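Local coordinates for protein nourseothricin acetyltransferase (Streptomyces noursei, PDB 5C82) that probably inactivates the antibiotic nourseothricin by transferring an acetyl group to it, as a member of the GNAT acetyltransferase family, at residues H141-V146 / A182-M187; L106-I111 / A125-A130. The protein carries 1 engineered substitution. One frame throughout, in Å; residues are numbered along the deposited sequence.

Contact 1 (H141-V146 / A182-M187); sequences HLWLEV and ALYMSM
Leu142 and Met187 open an antiparallel ladder in the mixed sheet of this GNAT fold, where strand 141-146 runs beside strand 182-187. Three hydrogen-bonded pairs, Leu142 with Met187, Leu144 with Met185 and Val146 with Leu183, each exchange two backbone bonds. The straightest is Leu142 N to Met187 O, 2.8 Å with 171° at the hydrogen. In the non-hydrogen-bonded pairs between them, CA-H groups reach carbonyls, as with Trp143 CA and Met185 O at 3.4 Å.

The apolar side chains of Leu142, Leu144, Val146, Leu183 and the selenomethionines Met185 and Met187 share one face, against helices 122-137 and 151-158. Leu142 and Met187 lie side by side there, Leu142 CD1 to Met187 CE 3.8 Å. Farther along, Val146 CG1 meets the selenium of Met185.

On the other face the ring of Trp143 slants over that of Tyr184, their planes 43° apart. This face comes near the second subunit, where Tyr184 packs on Tyr184 of that chain. Polar ends here find partners beyond the two strands: His141 NE2 bonds Arg105, which also makes a cation-pi contact with Trp143, and Glu145 OE2 bonds the Tyr172 hydroxyl.

The aromatic pair is close at one corner: Trp143 CZ2 stands over one face of the Tyr184 ring, displaced toward its rim, 3.2 Å from Tyr184 CD1. At the edge of the same ring, Glu145 CG, anti to its backbone N (chi1 -175°), lies 3.4 Å from Tyr184 CE1.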
loop_
_atom_site.group_PDB
_atom_site.type_symbol
_atom_site.label_atom_id
_atom_site.label_comp_id
_atom_site.label_asym_id
_atom_site.label_seq_id
_atom_site.Cartn_x
_atom_site.Cartn_y
_atom_site.Cartn_z
ATOM N N HIS A 141 -2.586 1.928 15.169
ATOM C CA HIS A 141 -2.879 0.603 14.620
ATOM C C HIS A 141 -1.638 -0.161 14.112
ATOM O O HIS A 141 -0.573 0.406 13.858
ATOM C CB HIS A 141 -3.985 0.671 13.519
ATOM C CG HIS A 141 -3.541 1.259 12.206
ATOM N ND1 HIS A 141 -3.502 2.629 12.001
ATOM C CD2 HIS A 141 -3.153 0.632 11.068
ATOM C CE1 HIS A 141 -3.106 2.793 10.746
ATOM N NE2 HIS A 141 -2.869 1.618 10.149
ATOM N N LEU A 142 -1.807 -1.473 13.972
ATOM C CA LEU A 142 -0.817 -2.395 13.406
ATOM C C LEU A 142 -1.352 -2.785 12.049
ATOM O O LEU A 142 -2.561 -2.855 11.845
ATOM C CB LEU A 142 -0.633 -3.631 14.278
ATOM C CG LEU A 142 0.330 -3.473 15.456
ATOM C CD1 LEU A 142 -0.397 -2.937 16.657
ATOM C CD2 LEU A 142 0.991 -4.824 15.799
ATOM N N TRP A 143 -0.465 -2.972 11.108
ATOM C CA TRP A 143 -0.871 -3.257 9.742
ATOM C C TRP A 143 0.003 -4.328 9.139
ATOM O O TRP A 143 1.195 -4.368 9.419
ATOM C CB TRP A 143 -0.773 -1.954 8.918
ATOM C CG TRP A 143 -1.172 -2.048 7.472
ATOM C CD1 TRP A 143 -2.401 -1.782 6.944
ATOM C CD2 TRP A 143 -0.323 -2.396 6.362
ATOM N NE1 TRP A 143 -2.367 -1.920 5.571
ATOM C CE2 TRP A 143 -1.110 -2.314 5.189
ATOM C CE3 TRP A 143 1.019 -2.816 6.246
ATOM C CZ2 TRP A 143 -0.581 -2.560 3.912
ATOM C CZ3 TRP A 143 1.539 -3.070 4.981
ATOM C CH2 TRP A 143 0.754 -2.909 3.830
ATOM N N LEU A 144 -0.570 -5.158 8.257
ATOM C CA LEU A 144 0.250 -6.148 7.558
ATOM C C LEU A 144 -0.294 -6.446 6.172
ATOM O O LEU A 144 -1.464 -6.202 5.869
ATOM C CB LEU A 144 0.467 -7.447 8.387
ATOM C CG LEU A 144 -0.779 -8.295 8.714
ATOM C CD1 LEU A 144 -1.120 -9.275 7.545
ATOM C CD2 LEU A 144 -0.577 -9.057 10.011
ATOM N N GLU A 145 0.568 -7.019 5.359
ATOM C CA GLU A 145 0.289 -7.483 4.022
ATOM C C GLU A 145 0.468 -8.987 4.073
ATOM O O GLU A 145 1.363 -9.472 4.769
ATOM C CB GLU A 145 1.291 -6.857 3.066
ATOM C CG GLU A 145 1.035 -7.165 1.606
ATOM C CD GLU A 145 1.983 -8.226 1.103
ATOM O OE1 GLU A 145 3.145 -7.891 0.773
ATOM O OE2 GLU A 145 1.570 -9.406 1.085
ATOM N N VAL A 146 -0.403 -9.731 3.351
ATOM C CA VAL A 146 -0.353 -11.185 3.245
ATOM C C VAL A 146 -0.889 -11.627 1.871
ATOM O O VAL A 146 -1.921 -11.119 1.413
ATOM C CB VAL A 146 -1.024 -11.914 4.446
ATOM C CG1 VAL A 146 -2.506 -11.553 4.609
ATOM C CG2 VAL A 146 -0.825 -13.429 4.362
ATOM N N ALA A 182 -2.189 -8.914 -3.067
ATOM C CA ALA A 182 -1.763 -8.571 -1.708
ATOM C C ALA A 182 -3.015 -8.269 -0.863
ATOM O O ALA A 182 -3.878 -7.538 -1.303
ATOM C CB ALA A 182 -0.828 -7.372 -1.738
ATOM N N LEU A 183 -3.155 -8.888 0.292
ATOM C CA LEU A 183 -4.290 -8.605 1.166
ATOM C C LEU A 183 -3.771 -7.815 2.349
ATOM O O LEU A 183 -2.694 -8.128 2.897
ATOM C CB LEU A 183 -5.031 -9.869 1.635
ATOM C CG LEU A 183 -5.562 -10.850 0.575
ATOM C CD1 LEU A 183 -6.279 -12.001 1.254
ATOM C CD2 LEU A 183 -6.478 -10.156 -0.504
ATOM N N TYR A 184 -4.526 -6.779 2.726
ATOM C CA TYR A 184 -4.155 -5.890 3.816
ATOM C C TYR A 184 -5.013 -6.110 5.046
ATOM O O TYR A 184 -6.227 -6.251 4.928
ATOM C CB TYR A 184 -4.167 -4.427 3.340
ATOM C CG TYR A 184 -3.218 -4.150 2.183
ATOM C CD1 TYR A 184 -2.000 -4.815 2.081
ATOM C CD2 TYR A 184 -3.483 -3.136 1.263
ATOM C CE1 TYR A 184 -1.103 -4.523 1.060
ATOM C CE2 TYR A 184 -2.594 -2.848 0.228
ATOM C CZ TYR A 184 -1.412 -3.555 0.125
ATOM O OH TYR A 184 -0.500 -3.273 -0.862
HETATM N N MSE A 185 -4.364 -6.253 6.225
HETATM C CA MSE A 185 -5.093 -6.475 7.479
HETATM C C MSE A 185 -4.593 -5.537 8.551
HETATM O O MSE A 185 -3.401 -5.224 8.613
HETATM C CB MSE A 185 -5.021 -7.949 7.943
HETATM C CG MSE A 185 -5.466 -8.966 6.869
HETATM SE SE MSE A 185 -5.409 -10.783 7.498
HETATM C CE MSE A 185 -7.067 -10.767 8.685
ATOM N N SER A 186 -5.504 -5.058 9.380
ATOM C CA SER A 186 -5.117 -4.141 10.429
ATOM C C SER A 186 -5.761 -4.491 11.753
ATOM O O SER A 186 -6.776 -5.188 11.804
ATOM C CB SER A 186 -5.428 -2.697 10.049
ATOM O OG SER A 186 -6.829 -2.502 9.942
HETATM N N MSE A 187 -5.170 -3.953 12.821
HETATM C CA MSE A 187 -5.652 -4.096 14.179
HETATM C C MSE A 187 -5.447 -2.770 14.877
HETATM O O MSE A 187 -4.317 -2.284 14.817
HETATM C CB MSE A 187 -4.809 -5.161 14.895
HETATM C CG MSE A 187 -5.358 -5.568 16.185
HETATM SE SE MSE A 187 -4.214 -6.904 16.955
HETATM C CE MSE A 187 -2.738 -5.804 17.642
#

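Contact 2 (L106-I111 / A125-A130); sequences LTVEDI and ALMGLA
Met127 reaches Val108 and Ile111 through a twice-bent chain: its CG is anti to the backbone N, and chi2 (64°) turns the selenium back. Chi3 (84°) then places the terminal methyl CE. Ile111 answers with an extended arm, CG1 anti to its own backbone N and CD1 anti to CA, which leaves the chain fully extended.

The selenium of Met127 meets Val108 CG2 at 3.8 Å, the two side chains slanting across each other. Met127 CE lies 4.0 Å from Ile111 CD1, and here the chains cross at about a right angle. Ile111 CD1 also lies 4.3 Å from Leu126 CB, and thus touches two successive helix residues. Toward the other end of the segments, Leu106 CD1 comes to the backbone of the helix, 3.8 Å from Ala130 O, with Ala130 CB a little farther off.

No hydrogen bond joins the segments; their axes approach to 10.6 Å, and side chains fill the interval. Tyr157 of helix 151-158 packs on both Ile111 and Met127. Glu109 and Asp110 form a classic beta bulge opposite Val96, just before Ile111, whose side chain lies near a bound tartrate, probably from the crystallisation liquor. This is the packing of helix on sheet within a beta-alpha-beta unit, strand 105-113, helix 122-137 and strand 141-147, part of the GNAT fold.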
loop_
_atom_site.group_PDB
_atom_site.type_symbol
_atom_site.label_atom_id
_atom_site.label_comp_id
_atom_site.label_asym_id
_atom_site.label_seq_id
_atom_site.Cartn_x
_atom_site.Cartn_y
_atom_site.Cartn_z
ATOM N N LEU A 106 2.123 1.043 12.640
ATOM C CA LEU A 106 3.228 0.124 12.786
ATOM C C LEU A 106 2.980 -0.953 11.716
ATOM O O LEU A 106 1.986 -1.675 11.757
ATOM C CB LEU A 106 3.259 -0.457 14.206
ATOM C CG LEU A 106 4.532 -1.159 14.718
ATOM C CD1 LEU A 106 4.487 -2.634 14.518
ATOM C CD2 LEU A 106 5.820 -0.459 14.326
ATOM N N THR A 107 3.839 -0.995 10.724
ATOM C CA THR A 107 3.786 -1.966 9.637
ATOM C C THR A 107 4.560 -3.210 10.032
ATOM O O THR A 107 5.710 -3.127 10.463
ATOM C CB THR A 107 4.293 -1.309 8.322
ATOM O OG1 THR A 107 3.308 -0.369 7.902
ATOM C CG2 THR A 107 4.554 -2.323 7.185
ATOM N N VAL A 108 3.934 -4.359 9.887
ATOM C CA VAL A 108 4.602 -5.637 10.127
ATOM C C VAL A 108 5.131 -5.974 8.735
ATOM O O VAL A 108 4.356 -6.406 7.875
ATOM C CB VAL A 108 3.634 -6.723 10.699
ATOM C CG1 VAL A 108 4.362 -8.045 10.909
ATOM C CG2 VAL A 108 2.968 -6.254 12.000
ATOM N N GLU A 109 6.399 -5.640 8.469
ATOM C CA GLU A 109 7.013 -5.830 7.138
ATOM C C GLU A 109 7.112 -7.292 6.761
ATOM O O GLU A 109 6.832 -7.671 5.625
ATOM C CB GLU A 109 8.413 -5.205 7.073
ATOM C CG GLU A 109 8.480 -3.751 7.488
ATOM C CD GLU A 109 8.371 -2.740 6.366
ATOM O OE1 GLU A 109 7.572 -2.962 5.427
ATOM O OE2 GLU A 109 9.050 -1.692 6.459
ATOM N N ASP A 110 7.489 -8.121 7.727
ATOM C CA ASP A 110 7.696 -9.536 7.520
ATOM C C ASP A 110 7.517 -10.225 8.838
ATOM O O ASP A 110 7.901 -9.674 9.853
ATOM C CB ASP A 110 9.146 -9.739 7.007
ATOM C CG ASP A 110 9.416 -11.010 6.209
ATOM O OD1 ASP A 110 8.439 -11.674 5.788
ATOM O OD2 ASP A 110 10.603 -11.339 6.005
ATOM N N ILE A 111 6.928 -11.418 8.833
ATOM C CA ILE A 111 6.792 -12.290 10.009
ATOM C C ILE A 111 6.876 -13.724 9.497
ATOM O O ILE A 111 6.178 -14.067 8.544
ATOM C CB ILE A 111 5.568 -12.000 10.934
ATOM C CG1 ILE A 111 5.555 -12.965 12.165
ATOM C CG2 ILE A 111 4.222 -11.986 10.149
ATOM C CD1 ILE A 111 4.522 -12.664 13.275
ATOM N N ALA A 125 3.495 -14.622 20.105
ATOM C CA ALA A 125 4.432 -13.938 20.984
ATOM C C ALA A 125 5.187 -12.853 20.201
ATOM O O ALA A 125 5.297 -11.726 20.696
ATOM C CB ALA A 125 5.405 -14.928 21.607
ATOM N N LEU A 126 5.650 -13.158 18.972
ATOM C CA LEU A 126 6.348 -12.155 18.131
ATOM C C LEU A 126 5.445 -10.955 17.791
ATOM O O LEU A 126 5.912 -9.818 17.812
ATOM C CB LEU A 126 6.924 -12.752 16.835
ATOM C CG LEU A 126 8.095 -13.717 16.962
ATOM C CD1 LEU A 126 8.282 -14.491 15.668
ATOM C CD2 LEU A 126 9.384 -13.008 17.378
HETATM N N MSE A 127 4.151 -11.226 17.499
HETATM C CA MSE A 127 3.140 -10.213 17.194
HETATM C C MSE A 127 2.822 -9.379 18.447
HETATM O O MSE A 127 2.541 -8.185 18.332
HETATM C CB MSE A 127 1.870 -10.845 16.595
HETATM C CG MSE A 127 0.937 -9.814 15.961
HETATM SE SE MSE A 127 1.799 -8.940 14.411
HETATM C CE MSE A 127 1.415 -10.229 13.042
ATOM N N GLY A 128 2.900 -10.011 19.622
ATOM C CA GLY A 128 2.730 -9.330 20.908
ATOM C C GLY A 128 3.889 -8.366 21.124
ATOM O O GLY A 128 3.683 -7.228 21.546
ATOM N N LEU A 129 5.119 -8.801 20.793
ATOM C CA LEU A 129 6.339 -7.980 20.889
ATOM C C LEU A 129 6.248 -6.790 19.920
ATOM O O LEU A 129 6.607 -5.673 20.293
ATOM C CB LEU A 129 7.585 -8.821 20.592
ATOM C CG LEU A 129 8.052 -9.799 21.704
ATOM C CD1 LEU A 129 9.273 -10.588 21.225
ATOM C CD2 LEU A 129 8.427 -9.060 23.010
ATOM N N ALA A 130 5.679 -7.034 18.702
ATOM C CA ALA A 130 5.401 -6.014 17.699
ATOM C C ALA A 130 4.389 -5.008 18.278
ATOM O O ALA A 130 4.577 -3.807 18.120
ATOM C CB ALA A 130 4.845 -6.649 16.423
#

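Overall arrangement
Along the chain contact 2 closes before contact 1 opens, and their centres lie about 11 Å apart. They meet in the mixed sheet, where strands 105-113 and 141-147 run parallel as neighbours: Trp143 N and O probably bond Leu106 O and Val108 N, both at 2.8 Å. Helix 122-137, which supplies one side of contact 2, leads directly into strand 141-147 of contact 1. Met127 CE also packs on Leu144 CD2, so a single helix residue serves both strands. Contact 1 then carries the sheet onward to strand 182-188, joining the C-terminal part of the chain to the beta-alpha-beta unit of this acetyltransferase.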